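Local coordinates for Glyoxalase/bleomycin resistance protein/dioxygenase (Catenulispora acidiphila, PDB 4N04), which is of unconfirmed function but may act as a dioxygenase of the glyoxalase/bleomycin resistance protein superfamily, at residues N7-V12 / G48-I53; G15-A20 / I53-E58; L28-T33 / A41-E46; H62-L67 / G106-F111; E85-E90 / T100-D105. The protein carries 1 engineered substitution. All blocks are in the same frame, centred on the assembly; numbering follows the deposited sequence.

Overall arrangement
The chain forms two four-stranded mixed sheets with the same strand order. Contact 1 and contact 4 are matching parallel pairs, one in each sheet, and both are partly buried ladders of backbone bonds. They meet through Gln65 and Val12. Contact 2 and contact 3 hold the two ends of helix 17-28 to the first sheet. Contact 2 does so with a carboxylate and a few apolar atoms, contact 3 with a sandwiched tryptophan. Contact 5 is the surface member, an antiparallel hairpin pair with a bulge and bridging waters. It shares its sheet with contact 4, their centres about 8 Å apart. Contact 1 and contact 5 lie on opposite sides of the chain's centre, yet Val12 still reaches Asp103.

Contact 1 (N7-V12 / G48-I53); sequences NLFAGV and GRLLYI
Leu50 packs beside the ring of Phe9, and the two side chains point the same way. Leu50 CB lies 3.9 Å from Phe9 CD1. CG, anti to the carbonyl carbon (chi1 -51°), continues along that side of the ring. CD2 goes to the rim, 3.7 Å from Phe9 CE1. CD1 sits over the ring centre, 4.0 Å from the centroid, a CH-pi contact, and also nears Leu8 O.

Tyr52 is on the same face of the sheet. Its ring packs on the glycine backbone in a CH-pi contact, with Gly11 CA 3.5 Å above the ring plane and offset toward the rim. The two aromatic side chains cross at about a right angle, with Tyr52 CE2 3.6 Å from Phe9 CB.

Five hydrogen bonds join the backbones, from Leu8 N to Gly48 O at 2.9 Å through to Val12 N to Tyr52 O at 2.8 Å. This is the parallel outer pair of a beta-alpha-beta-beta-beta module of the VOC fold, strand order 1-4-3-2.

Strand 8-14 is outermost within this chain, and strand 40-46 flanks strand 49-55. Val42 covers Phe9, Leu50 and Tyr52. On the opposite face, helix 17-28 places Tyr24 on Val12, Leu51 and Ile53.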
# COMPACT_ATOMS: atom_id res chain seq x y z
N ASN A 7 -13.63 9.13 8.47
CA ASN A 7 -12.55 8.15 8.40
C ASN A 7 -12.63 7.35 7.10
O ASN A 7 -13.58 6.58 6.88
CB ASN A 7 -12.57 7.20 9.59
CG ASN A 7 -12.10 7.86 10.88
OD1 ASN A 7 -11.32 8.81 10.85
ND2 ASN A 7 -12.57 7.36 12.01
N LEU A 8 -11.64 7.55 6.24
CA LEU A 8 -11.58 6.86 4.98
C LEU A 8 -10.74 5.59 5.10
O LEU A 8 -9.52 5.66 5.30
CB LEU A 8 -11.03 7.79 3.90
CG LEU A 8 -10.77 7.21 2.51
CD1 LEU A 8 -12.06 6.68 1.92
CD2 LEU A 8 -10.13 8.27 1.61
N PHE A 9 -11.41 4.45 4.99
CA PHE A 9 -10.77 3.14 4.89
C PHE A 9 -10.65 2.69 3.43
O PHE A 9 -11.64 2.28 2.81
CB PHE A 9 -11.60 2.10 5.66
CG PHE A 9 -11.52 2.23 7.17
CD1 PHE A 9 -10.66 1.41 7.90
CD2 PHE A 9 -12.30 3.16 7.84
CE1 PHE A 9 -10.59 1.51 9.29
CE2 PHE A 9 -12.23 3.27 9.22
CZ PHE A 9 -11.38 2.45 9.95
N ALA A 10 -9.45 2.79 2.87
CA ALA A 10 -9.19 2.31 1.52
C ALA A 10 -8.93 0.80 1.57
O ALA A 10 -7.97 0.36 2.21
CB ALA A 10 -8.01 3.05 0.90
N GLY A 11 -9.78 0.02 0.91
CA GLY A 11 -9.69 -1.44 0.98
C GLY A 11 -9.02 -2.15 -0.19
O GLY A 11 -9.05 -1.69 -1.33
N VAL A 12 -8.41 -3.29 0.10
CA VAL A 12 -7.81 -4.11 -0.94
C VAL A 12 -8.23 -5.55 -0.70
O VAL A 12 -7.98 -6.11 0.36
CB VAL A 12 -6.26 -4.03 -0.93
CG1 VAL A 12 -5.69 -4.94 -2.01
CG2 VAL A 12 -5.79 -2.58 -1.14
N GLY A 48 -7.53 9.56 10.10
CA GLY A 48 -8.64 9.54 9.16
C GLY A 48 -8.32 8.90 7.83
O GLY A 48 -9.18 8.87 6.95
N ARG A 49 -7.09 8.41 7.68
CA ARG A 49 -6.64 7.78 6.44
C ARG A 49 -6.09 6.40 6.74
O ARG A 49 -4.97 6.27 7.23
CB ARG A 49 -5.55 8.61 5.78
CG ARG A 49 -6.03 9.84 5.07
CD ARG A 49 -6.20 10.99 5.99
NE ARG A 49 -4.94 11.44 6.57
CZ ARG A 49 -4.60 12.72 6.65
NH1 ARG A 49 -5.41 13.65 6.17
NH2 ARG A 49 -3.44 13.06 7.19
N LEU A 50 -6.87 5.38 6.44
CA LEU A 50 -6.48 4.02 6.78
C LEU A 50 -6.52 3.12 5.56
O LEU A 50 -7.27 3.38 4.62
CB LEU A 50 -7.37 3.45 7.88
CG LEU A 50 -7.55 4.32 9.13
CD1 LEU A 50 -8.74 5.25 8.99
CD2 LEU A 50 -7.68 3.46 10.38
N LEU A 51 -5.71 2.08 5.58
CA LEU A 51 -5.68 1.10 4.52
C LEU A 51 -5.97 -0.25 5.14
O LEU A 51 -5.41 -0.58 6.19
CB LEU A 51 -4.29 1.08 3.88
CG LEU A 51 -3.97 -0.06 2.90
CD1 LEU A 51 -4.76 0.11 1.61
CD2 LEU A 51 -2.47 -0.13 2.61
N TYR A 52 -6.84 -1.04 4.51
CA TYR A 52 -7.07 -2.39 4.98
C TYR A 52 -7.05 -3.46 3.89
O TYR A 52 -7.45 -3.22 2.76
CB TYR A 52 -8.35 -2.48 5.83
CG TYR A 52 -9.64 -2.39 5.05
CD1 TYR A 52 -10.33 -3.54 4.67
CD2 TYR A 52 -10.19 -1.16 4.72
CE1 TYR A 52 -11.53 -3.46 3.97
CE2 TYR A 52 -11.39 -1.07 4.03
CZ TYR A 52 -12.06 -2.22 3.65
OH TYR A 52 -13.24 -2.13 2.95
N ILE A 53 -6.57 -4.65 4.26
CA ILE A 53 -6.64 -5.81 3.39
C ILE A 53 -7.61 -6.84 3.98
O ILE A 53 -7.73 -6.98 5.20
CB ILE A 53 -5.26 -6.45 3.19
CG1 ILE A 53 -4.71 -6.95 4.54
CG2 ILE A 53 -4.30 -5.46 2.57
CD1 ILE A 53 -3.35 -7.63 4.45

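Contact 2 (G15-A20 / I53-E58); sequences GDFGAA and IVERPE
The start of helix 17-28 is fastened to the end of strand 49-55, chiefly by Phe17 and Glu55. Asp16 is the N-cap of this helix. Its OD2 accepts a weak bond from Ala19 N at 3.1 Å, within the same segment.

Glu55 reaches the helix end from the strand. Its CG is anti to the backbone N (chi1 -170°), and the chain stays extended beyond it. OE2 takes a hydrogen bond from Phe17 N at 3.1 Å. The bond is bent, 137° at the hydrogen, and the donor stands 36° out of the carboxylate plane. The same oxygen is also 3.1 Å from Phe17 CB. Further back along the side chain, Glu55 CG lies 3.1 Å from Gly15 O.

The apolar half of the contact is deeper. The Phe17 and Ile53 side chains cross at about a right angle, with Phe17 CE1 4.0 Å from Ile53 CG1. Ile53 CD1 also reaches Ala20 CB, at 4.2 Å. Gly15 CA also packs 4.2 Å from Pro57 CA. Gly15 N is in turn bonded to Asp105 OD2.

Two acidic groups thus gather at one helix start, Asp16 OD1 being 4.9 Å from Glu55 OE2. The like charges may repel. The backbone N-H groups and the positive end of the helix dipole probably offset this. The strand end supplies a carboxylate that holds the first turn alongside the helix's own N-cap.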
# COMPACT_ATOMS: atom_id res chain seq x y z
N GLY A 15 -5.88 -12.50 -2.07
CA GLY A 15 -6.01 -13.95 -2.18
C GLY A 15 -5.54 -14.67 -0.93
O GLY A 15 -6.33 -15.00 -0.06
N ASP A 16 -4.24 -14.97 -0.81
CA ASP A 16 -3.68 -15.52 0.42
C ASP A 16 -3.42 -14.40 1.42
O ASP A 16 -2.62 -13.51 1.15
CB ASP A 16 -2.40 -16.30 0.14
CG ASP A 16 -1.55 -16.52 1.39
OD1 ASP A 16 -2.09 -16.62 2.52
OD2 ASP A 16 -0.32 -16.59 1.25
N PHE A 17 -4.07 -14.47 2.58
CA PHE A 17 -3.93 -13.41 3.56
C PHE A 17 -2.48 -13.27 4.07
O PHE A 17 -1.94 -12.16 4.09
CB PHE A 17 -4.89 -13.60 4.72
CG PHE A 17 -4.81 -12.52 5.76
CD1 PHE A 17 -5.46 -11.31 5.56
CD2 PHE A 17 -4.10 -12.71 6.93
CE1 PHE A 17 -5.39 -10.31 6.53
CE2 PHE A 17 -4.03 -11.71 7.89
CZ PHE A 17 -4.68 -10.51 7.69
N GLY A 18 -1.86 -14.38 4.45
CA GLY A 18 -0.49 -14.36 4.93
C GLY A 18 0.52 -13.70 4.01
O GLY A 18 1.33 -12.89 4.45
N ALA A 19 0.48 -14.04 2.72
CA ALA A 19 1.38 -13.43 1.75
C ALA A 19 1.14 -11.93 1.68
O ALA A 19 2.08 -11.12 1.66
CB ALA A 19 1.22 -14.05 0.39
N ALA A 20 -0.13 -11.55 1.66
CA ALA A 20 -0.50 -10.15 1.53
C ALA A 20 -0.08 -9.35 2.76
O ALA A 20 0.45 -8.24 2.65
CB ALA A 20 -2.01 -10.01 1.26
N ILE A 53 -6.57 -4.65 4.26
CA ILE A 53 -6.64 -5.81 3.39
C ILE A 53 -7.61 -6.84 3.98
O ILE A 53 -7.73 -6.98 5.20
CB ILE A 53 -5.26 -6.45 3.19
CG1 ILE A 53 -4.71 -6.95 4.54
CG2 ILE A 53 -4.30 -5.46 2.57
CD1 ILE A 53 -3.35 -7.63 4.45
N VAL A 54 -8.31 -7.55 3.12
CA VAL A 54 -9.21 -8.59 3.58
C VAL A 54 -9.15 -9.74 2.58
O VAL A 54 -8.98 -9.51 1.39
CB VAL A 54 -10.66 -8.07 3.69
CG1 VAL A 54 -11.09 -7.40 2.40
CG2 VAL A 54 -11.63 -9.20 4.07
N GLU A 55 -9.24 -10.97 3.07
CA GLU A 55 -9.23 -12.10 2.17
C GLU A 55 -10.58 -12.24 1.45
O GLU A 55 -11.57 -12.65 2.05
CB GLU A 55 -8.85 -13.37 2.93
CG GLU A 55 -8.57 -14.57 2.04
CD GLU A 55 -7.92 -15.75 2.78
OE1 GLU A 55 -8.50 -16.85 2.74
OE2 GLU A 55 -6.84 -15.58 3.39
N ARG A 56 -10.63 -11.83 0.19
CA ARG A 56 -11.79 -12.07 -0.67
C ARG A 56 -11.21 -12.41 -2.04
O ARG A 56 -11.08 -11.53 -2.90
CB ARG A 56 -12.70 -10.83 -0.80
CG ARG A 56 -12.88 -10.03 0.48
CD ARG A 56 -14.31 -10.02 0.96
NE ARG A 56 -15.21 -9.13 0.21
CZ ARG A 56 -16.21 -9.57 -0.54
NH1 ARG A 56 -17.00 -8.72 -1.18
NH2 ARG A 56 -16.43 -10.87 -0.64
N PRO A 57 -10.80 -13.67 -2.21
CA PRO A 57 -10.03 -14.04 -3.40
C PRO A 57 -10.74 -13.75 -4.71
O PRO A 57 -10.07 -13.51 -5.71
CB PRO A 57 -9.76 -15.54 -3.21
CG PRO A 57 -10.58 -15.95 -2.05
CD PRO A 57 -10.82 -14.75 -1.22
N GLU A 58 -12.07 -13.75 -4.72
CA GLU A 58 -12.79 -13.48 -5.96
C GLU A 58 -12.61 -12.05 -6.45
O GLU A 58 -12.92 -11.75 -7.59
CB GLU A 58 -14.29 -13.85 -5.86
CG GLU A 58 -15.09 -12.98 -4.92
CD GLU A 58 -14.87 -13.32 -3.43
OE1 GLU A 58 -14.13 -14.28 -3.11
OE2 GLU A 58 -15.46 -12.63 -2.57

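Contact 3 (L28-T33 / A41-E46); sequences LGAEPT and AVWQLE
Trp43 has the most surface covered here, and its indole is held between Leu28 and Pro32. Leu28 CD1 stands over the five-membered ring, 3.4 Å from its centroid and almost on the ring normal, a close CH-pi contact. Pro32 CA lies over the opposite face, 3.9 Å from the same centroid. The proline ring runs beside the indole, with CG 3.8 Å from Trp43 CZ2.

The edge of the indole is fixed as well. Trp43 NE1 gives a hydrogen bond to Ala30 O at 3.2 Å, and the oxygen lies in the indole plane. The N-H points straight at it (167°), but NE1 stands 64° above the carbonyl plane of Ala30.

Leu28 is the last helical residue. Gly29, the first to leave helical geometry, has positive phi. The other branch of Leu28, CD2, touches Leu45 CD2 at 4.2 Å.

Thr33 binds the strand backbone. Its OG1, anti to the carbonyl carbon (chi1 -57°), accepts from Gln44 N at 2.9 Å in a nearly straight bond. Thr33 N makes a weak bond to Val42 O at 2.7 Å.

The loop from helix 17-28 to edge strand 34-37 is thus pinned to strand 40-46. That strand ends in a classic beta bulge, Leu45 and Glu46 both facing Arg49. The loop is the helix-to-second-strand connection of the beta-alpha-beta-beta-beta module of the VOC superfamily.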
# COMPACT_ATOMS: atom_id res chain seq x y z
N LEU A 28 4.82 -0.87 3.85
CA LEU A 28 4.49 0.26 4.70
C LEU A 28 5.51 0.43 5.85
O LEU A 28 5.63 1.51 6.44
CB LEU A 28 3.06 0.12 5.25
CG LEU A 28 1.89 -0.02 4.26
CD1 LEU A 28 0.64 -0.55 4.98
CD2 LEU A 28 1.58 1.30 3.57
N GLY A 29 6.24 -0.63 6.17
CA GLY A 29 7.21 -0.58 7.25
C GLY A 29 6.55 -0.37 8.61
O GLY A 29 7.10 0.27 9.50
N ALA A 30 5.36 -0.93 8.76
CA ALA A 30 4.67 -0.89 10.03
C ALA A 30 3.81 -2.12 10.14
O ALA A 30 3.53 -2.79 9.15
CB ALA A 30 3.81 0.36 10.15
N GLU A 31 3.43 -2.44 11.37
CA GLU A 31 2.57 -3.56 11.66
C GLU A 31 1.15 -3.04 11.59
O GLU A 31 0.93 -1.84 11.78
CB GLU A 31 2.86 -4.07 13.07
CG GLU A 31 4.20 -4.75 13.21
CD GLU A 31 4.13 -6.22 12.86
OE1 GLU A 31 2.99 -6.75 12.83
OE2 GLU A 31 5.19 -6.84 12.63
N PRO A 32 0.20 -3.93 11.31
CA PRO A 32 -1.21 -3.53 11.31
C PRO A 32 -1.57 -2.82 12.60
O PRO A 32 -1.13 -3.24 13.67
CB PRO A 32 -1.93 -4.87 11.23
CG PRO A 32 -1.00 -5.73 10.47
CD PRO A 32 0.39 -5.30 10.84
N THR A 33 -2.33 -1.74 12.52
CA THR A 33 -2.85 -1.09 13.72
C THR A 33 -3.81 -2.00 14.50
O THR A 33 -3.83 -1.98 15.72
CB THR A 33 -3.53 0.24 13.38
OG1 THR A 33 -2.60 1.09 12.68
CG2 THR A 33 -4.02 0.94 14.63
N ALA A 41 -6.69 -7.00 8.08
CA ALA A 41 -5.72 -6.17 8.76
C ALA A 41 -5.90 -4.73 8.32
O ALA A 41 -6.05 -4.44 7.13
CB ALA A 41 -4.32 -6.66 8.46
N VAL A 42 -5.88 -3.82 9.29
CA VAL A 42 -6.06 -2.40 9.08
C VAL A 42 -4.80 -1.64 9.49
O VAL A 42 -4.27 -1.87 10.58
CB VAL A 42 -7.22 -1.87 9.93
CG1 VAL A 42 -7.37 -0.36 9.78
CG2 VAL A 42 -8.51 -2.58 9.59
N TRP A 43 -4.31 -0.76 8.63
CA TRP A 43 -3.23 0.15 8.99
C TRP A 43 -3.78 1.55 9.07
O TRP A 43 -4.42 2.03 8.13
CB TRP A 43 -2.12 0.17 7.94
CG TRP A 43 -1.23 -1.01 7.91
CD1 TRP A 43 0.03 -1.08 8.41
CD2 TRP A 43 -1.50 -2.27 7.30
NE1 TRP A 43 0.57 -2.32 8.16
CE2 TRP A 43 -0.36 -3.07 7.49
CE3 TRP A 43 -2.60 -2.81 6.63
CZ2 TRP A 43 -0.28 -4.39 7.03
CZ3 TRP A 43 -2.52 -4.12 6.17
CH2 TRP A 43 -1.37 -4.89 6.37
N GLN A 44 -3.52 2.21 10.19
CA GLN A 44 -3.73 3.65 10.23
C GLN A 44 -2.47 4.31 9.73
O GLN A 44 -1.41 4.17 10.33
CB GLN A 44 -4.04 4.13 11.64
CG GLN A 44 -4.20 5.63 11.68
CD GLN A 44 -5.02 6.07 12.85
OE1 GLN A 44 -6.03 5.45 13.17
NE2 GLN A 44 -4.60 7.14 13.51
N LEU A 45 -2.59 5.00 8.60
CA LEU A 45 -1.46 5.65 7.97
C LEU A 45 -1.30 7.03 8.58
O LEU A 45 -0.20 7.53 8.75
CB LEU A 45 -1.71 5.77 6.46
CG LEU A 45 -2.04 4.42 5.82
CD1 LEU A 45 -2.25 4.58 4.32
CD2 LEU A 45 -0.95 3.40 6.11
N GLU A 46 -2.44 7.61 8.93
CA GLU A 46 -2.51 8.96 9.43
C GLU A 46 -3.93 9.10 9.95
O GLU A 46 -4.75 8.19 9.79
CB GLU A 46 -2.24 9.97 8.32
CG GLU A 46 -1.47 11.17 8.77
CD GLU A 46 -0.07 10.82 9.24
OE1 GLU A 46 0.13 10.63 10.47
OE2 GLU A 46 0.83 10.74 8.38

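Contact 4 (H62-L67 / G106-F111); sequences HAMQTL and GSEIAF. Engineered in segment 62-67: Met64 (natural residue Val).
The Phe111 ring and Leu67 side chain lie side by side, pointing the same way. Leu67 CD1 is 3.6 Å from Phe111 CE1, at an oblique angle to the ring. The Glu108 and Met64 side chains also lie side by side, with Glu108 OE1 4.1 Å from Met64 CE; Met64 is engineered and present as selenomethionine. The Gln65 amide turns out of the pair, and its NE2 makes a weak bond to Gly11 O.

The parallel strands are the outer pair of the second beta-alpha-beta-beta-beta module, equivalent to 8-14 and 49-55 in the first. Four backbone bonds join them, from Glu108 N to Ala63 O at 3.0 Å through to Leu67 N to Ala110 O at 2.7 Å.

Just before the strands, the Ser107 side chain adds a bond. Its OG is anti to the carbonyl carbon (chi1 -77°) and accepts from Ala63 N at 2.9 Å. Ser107 N is bonded to Asp103 OD1.

Strand 64-69 is outermost within this chain, and strand 108-113 has strand 97-102 on its other side. Helix 17-28 packs on Ile109 through Tyr24 and Leu27. Leu72 and Val75 of helix 72-81 cover Phe111. Val12 of strand 8-14 meets Ala63, Gln65 and Ser107.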
# COMPACT_ATOMS: atom_id res chain seq x y z
N HIS A 62 -7.21 -6.41 -8.14
CA HIS A 62 -7.89 -5.45 -9.00
C HIS A 62 -7.96 -4.06 -8.38
O HIS A 62 -8.57 -3.16 -8.96
CB HIS A 62 -9.31 -5.91 -9.26
CG HIS A 62 -9.40 -7.11 -10.12
ND1 HIS A 62 -9.09 -7.09 -11.46
CD2 HIS A 62 -9.77 -8.39 -9.84
CE1 HIS A 62 -9.27 -8.29 -11.97
NE2 HIS A 62 -9.68 -9.10 -11.01
N ALA A 63 -7.37 -3.90 -7.19
CA ALA A 63 -7.57 -2.68 -6.42
C ALA A 63 -6.60 -1.62 -6.91
O ALA A 63 -5.57 -1.92 -7.52
CB ALA A 63 -7.39 -2.94 -4.92
N MSE A 64 -6.94 -0.36 -6.68
CA MSE A 64 -5.98 0.69 -6.94
C MSE A 64 -6.08 1.79 -5.90
O MSE A 64 -7.14 2.38 -5.72
CB MSE A 64 -6.11 1.24 -8.36
CG MSE A 64 -7.51 1.50 -8.83
SE MSE A 64 -7.39 1.53 -10.77
CE MSE A 64 -6.76 -0.31 -11.01
N GLN A 65 -4.98 2.02 -5.21
CA GLN A 65 -4.92 3.03 -4.17
C GLN A 65 -3.71 3.93 -4.42
O GLN A 65 -2.65 3.45 -4.82
CB GLN A 65 -4.83 2.37 -2.79
CG GLN A 65 -5.84 1.24 -2.55
CD GLN A 65 -7.29 1.72 -2.47
OE1 GLN A 65 -7.57 2.90 -2.58
NE2 GLN A 65 -8.22 0.79 -2.29
N THR A 66 -3.87 5.23 -4.20
CA THR A 66 -2.74 6.14 -4.37
C THR A 66 -2.48 6.94 -3.10
O THR A 66 -3.41 7.51 -2.53
CB THR A 66 -2.93 7.08 -5.57
OG1 THR A 66 -3.13 6.30 -6.75
CG2 THR A 66 -1.72 7.95 -5.77
N LEU A 67 -1.23 6.97 -2.66
CA LEU A 67 -0.88 7.80 -1.52
C LEU A 67 0.11 8.86 -1.95
O LEU A 67 1.16 8.56 -2.51
CB LEU A 67 -0.32 7.01 -0.33
CG LEU A 67 -0.66 5.55 -0.04
CD1 LEU A 67 -0.22 5.17 1.37
CD2 LEU A 67 -2.11 5.27 -0.22
N GLY A 106 -1.51 -8.57 -7.60
CA GLY A 106 -1.52 -7.70 -8.76
C GLY A 106 -2.22 -6.36 -8.59
O GLY A 106 -2.27 -5.56 -9.52
N SER A 107 -2.78 -6.11 -7.41
CA SER A 107 -3.35 -4.80 -7.14
C SER A 107 -2.25 -3.74 -7.18
O SER A 107 -1.09 -4.04 -6.88
CB SER A 107 -4.08 -4.78 -5.81
OG SER A 107 -5.32 -5.42 -5.90
N GLU A 108 -2.62 -2.52 -7.54
CA GLU A 108 -1.67 -1.42 -7.71
C GLU A 108 -1.71 -0.46 -6.53
O GLU A 108 -2.75 0.13 -6.24
CB GLU A 108 -1.97 -0.65 -9.00
CG GLU A 108 -1.84 -1.49 -10.26
CD GLU A 108 -2.34 -0.77 -11.53
OE1 GLU A 108 -2.76 0.40 -11.43
OE2 GLU A 108 -2.32 -1.39 -12.62
N ILE A 109 -0.58 -0.31 -5.85
CA ILE A 109 -0.45 0.68 -4.81
C ILE A 109 0.55 1.73 -5.26
O ILE A 109 1.75 1.46 -5.31
CB ILE A 109 0.07 0.07 -3.48
CG1 ILE A 109 -0.67 -1.23 -3.17
CG2 ILE A 109 -0.08 1.05 -2.33
CD1 ILE A 109 -2.13 -1.04 -2.86
N ALA A 110 0.07 2.93 -5.57
CA ALA A 110 0.94 3.98 -6.06
C ALA A 110 1.27 5.04 -5.00
O ALA A 110 0.44 5.37 -4.14
CB ALA A 110 0.37 4.64 -7.31
N PHE A 111 2.49 5.55 -5.09
CA PHE A 111 2.97 6.59 -4.20
C PHE A 111 3.48 7.75 -5.02
O PHE A 111 4.36 7.60 -5.86
CB PHE A 111 4.11 6.07 -3.33
CG PHE A 111 3.70 5.04 -2.34
CD1 PHE A 111 3.35 5.39 -1.05
CD2 PHE A 111 3.66 3.70 -2.70
CE1 PHE A 111 2.98 4.44 -0.13
CE2 PHE A 111 3.28 2.73 -1.78
CZ PHE A 111 2.94 3.10 -0.50

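Contact 5 (E85-E90 / T100-D105); sequences EAAKQE and TYLDPD
Tyr101 CG is anti to its own carbonyl carbon (chi1 -69°), and chi2 of -89° turns the ring so that one face receives Ala86. Ala86 CB lies over that face, offset toward the rim, 4.2 Å from the centroid, a CH-pi contact. Tyr101 CD1 comes 3.4 Å from Glu85 O.

The backbone of Ala87 breaks the extended run, its psi of -40° being far from a strand value. As a result Ala87 and Lys88 both face Thr100, a classic beta bulge. Thr100 O accepts from both: Ala87 N at 2.6 Å and Lys88 N at 3.3 Å. The second donor sits in the carbonyl plane on a lone pair. Thr100 N returns a nearly straight bond to Lys88 O at 2.9 Å, which completes a hydrogen-bonded antiparallel pair. Ala87 CB packs 3.7 Å from Leu102 CG.

Two waters extend the contact. Water 1 donates to Glu85 O at 3.1 Å. It lies unusually close to Leu102 N, so a bridge between the segments there is less certain. Water 2 lies 3.0 Å from Thr100 OG1 and also near Glu90 OE2. Lys88 NZ and Glu90 OE1 form a long salt bridge on the surface.

The contact belongs to the hairpin of strands 88-91 and 97-102, with 88-91 outermost in its sheet within this chain. Strand 108-113 lies on the other side of 97-102, and its Glu108 and Ala110 touch Thr100. Tyr101 is covered by Trp23 and Leu27 of helix 17-28 and by Leu76 and Ala79 of helix 72-81.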
# COMPACT_ATOMS: atom_id res chain seq x y z
N GLU A 85 10.32 -4.00 -4.14
CA GLU A 85 10.68 -3.00 -5.15
C GLU A 85 9.46 -2.54 -5.93
O GLU A 85 8.46 -3.26 -6.01
CB GLU A 85 11.73 -3.56 -6.12
CG GLU A 85 13.03 -3.97 -5.44
CD GLU A 85 13.79 -2.79 -4.86
OE1 GLU A 85 13.95 -1.78 -5.59
OE2 GLU A 85 14.21 -2.86 -3.69
N ALA A 86 9.54 -1.35 -6.50
CA ALA A 86 8.44 -0.82 -7.30
C ALA A 86 8.33 -1.57 -8.63
O ALA A 86 9.32 -2.05 -9.16
CB ALA A 86 8.62 0.67 -7.55
N ALA A 87 7.11 -1.67 -9.14
CA ALA A 87 6.87 -2.21 -10.46
C ALA A 87 7.29 -1.19 -11.54
O ALA A 87 7.87 -1.55 -12.57
CB ALA A 87 5.41 -2.57 -10.61
N LYS A 88 6.99 0.08 -11.31
CA LYS A 88 7.20 1.12 -12.30
C LYS A 88 7.49 2.46 -11.64
O LYS A 88 6.90 2.78 -10.61
CB LYS A 88 5.97 1.25 -13.19
CG LYS A 88 6.15 2.21 -14.34
CD LYS A 88 4.85 2.55 -15.05
CE LYS A 88 5.16 3.33 -16.35
NZ LYS A 88 3.95 3.86 -17.05
N GLN A 89 8.41 3.24 -12.23
CA GLN A 89 8.62 4.64 -11.85
C GLN A 89 8.40 5.63 -13.00
O GLN A 89 9.08 5.57 -14.01
CB GLN A 89 10.01 4.86 -11.29
CG GLN A 89 10.18 4.34 -9.88
CD GLN A 89 11.41 4.90 -9.21
OE1 GLN A 89 11.68 6.11 -9.30
NE2 GLN A 89 12.17 4.04 -8.53
N GLU A 90 7.46 6.54 -12.82
CA GLU A 90 7.18 7.56 -13.82
C GLU A 90 7.68 8.89 -13.27
O GLU A 90 7.31 9.30 -12.18
CB GLU A 90 5.68 7.65 -14.11
CG GLU A 90 5.03 6.34 -14.53
CD GLU A 90 3.54 6.47 -14.86
OE1 GLU A 90 3.21 7.21 -15.81
OE2 GLU A 90 2.71 5.83 -14.17
N THR A 100 4.81 2.91 -8.67
CA THR A 100 3.74 1.94 -8.51
C THR A 100 4.24 0.60 -8.01
O THR A 100 5.17 0.02 -8.56
CB THR A 100 3.00 1.72 -9.83
OG1 THR A 100 2.52 2.98 -10.31
CG2 THR A 100 1.82 0.78 -9.63
N TYR A 101 3.59 0.09 -6.97
CA TYR A 101 3.88 -1.24 -6.48
C TYR A 101 2.77 -2.19 -6.88
O TYR A 101 1.60 -1.80 -6.94
CB TYR A 101 4.01 -1.22 -4.96
CG TYR A 101 5.23 -0.48 -4.48
CD1 TYR A 101 6.44 -1.15 -4.31
CD2 TYR A 101 5.19 0.88 -4.23
CE1 TYR A 101 7.58 -0.47 -3.88
CE2 TYR A 101 6.33 1.57 -3.81
CZ TYR A 101 7.52 0.88 -3.63
OH TYR A 101 8.64 1.55 -3.21
N LEU A 102 3.14 -3.43 -7.15
CA LEU A 102 2.15 -4.48 -7.35
C LEU A 102 2.19 -5.45 -6.18
O LEU A 102 3.24 -6.03 -5.90
CB LEU A 102 2.43 -5.21 -8.66
CG LEU A 102 2.29 -4.35 -9.91
CD1 LEU A 102 2.69 -5.12 -11.14
CD2 LEU A 102 0.87 -3.80 -10.04
N ASP A 103 1.06 -5.62 -5.49
CA ASP A 103 0.97 -6.58 -4.37
C ASP A 103 0.98 -8.01 -4.92
O ASP A 103 0.90 -8.20 -6.13
CB ASP A 103 -0.23 -6.25 -3.43
CG ASP A 103 -1.59 -6.74 -3.94
OD1 ASP A 103 -1.71 -7.42 -4.99
OD2 ASP A 103 -2.59 -6.45 -3.25
N PRO A 104 1.11 -9.02 -4.04
CA PRO A 104 1.17 -10.41 -4.52
C PRO A 104 0.04 -10.84 -5.48
O PRO A 104 0.25 -11.71 -6.31
CB PRO A 104 1.13 -11.22 -3.23
CG PRO A 104 1.85 -10.36 -2.26
CD PRO A 104 1.43 -8.95 -2.60
N ASP A 105 -1.12 -10.20 -5.40
CA ASP A 105 -2.22 -10.52 -6.31
C ASP A 105 -2.29 -9.65 -7.57
O ASP A 105 -3.04 -9.96 -8.49
CB ASP A 105 -3.55 -10.45 -5.59
CG ASP A 105 -3.70 -11.55 -4.56
OD1 ASP A 105 -3.87 -12.72 -4.96
OD2 ASP A 105 -3.63 -11.25 -3.35
O HOH W 1 5.63 -3.93 -6.98
O HOH W 2 4.39 4.85 -11.69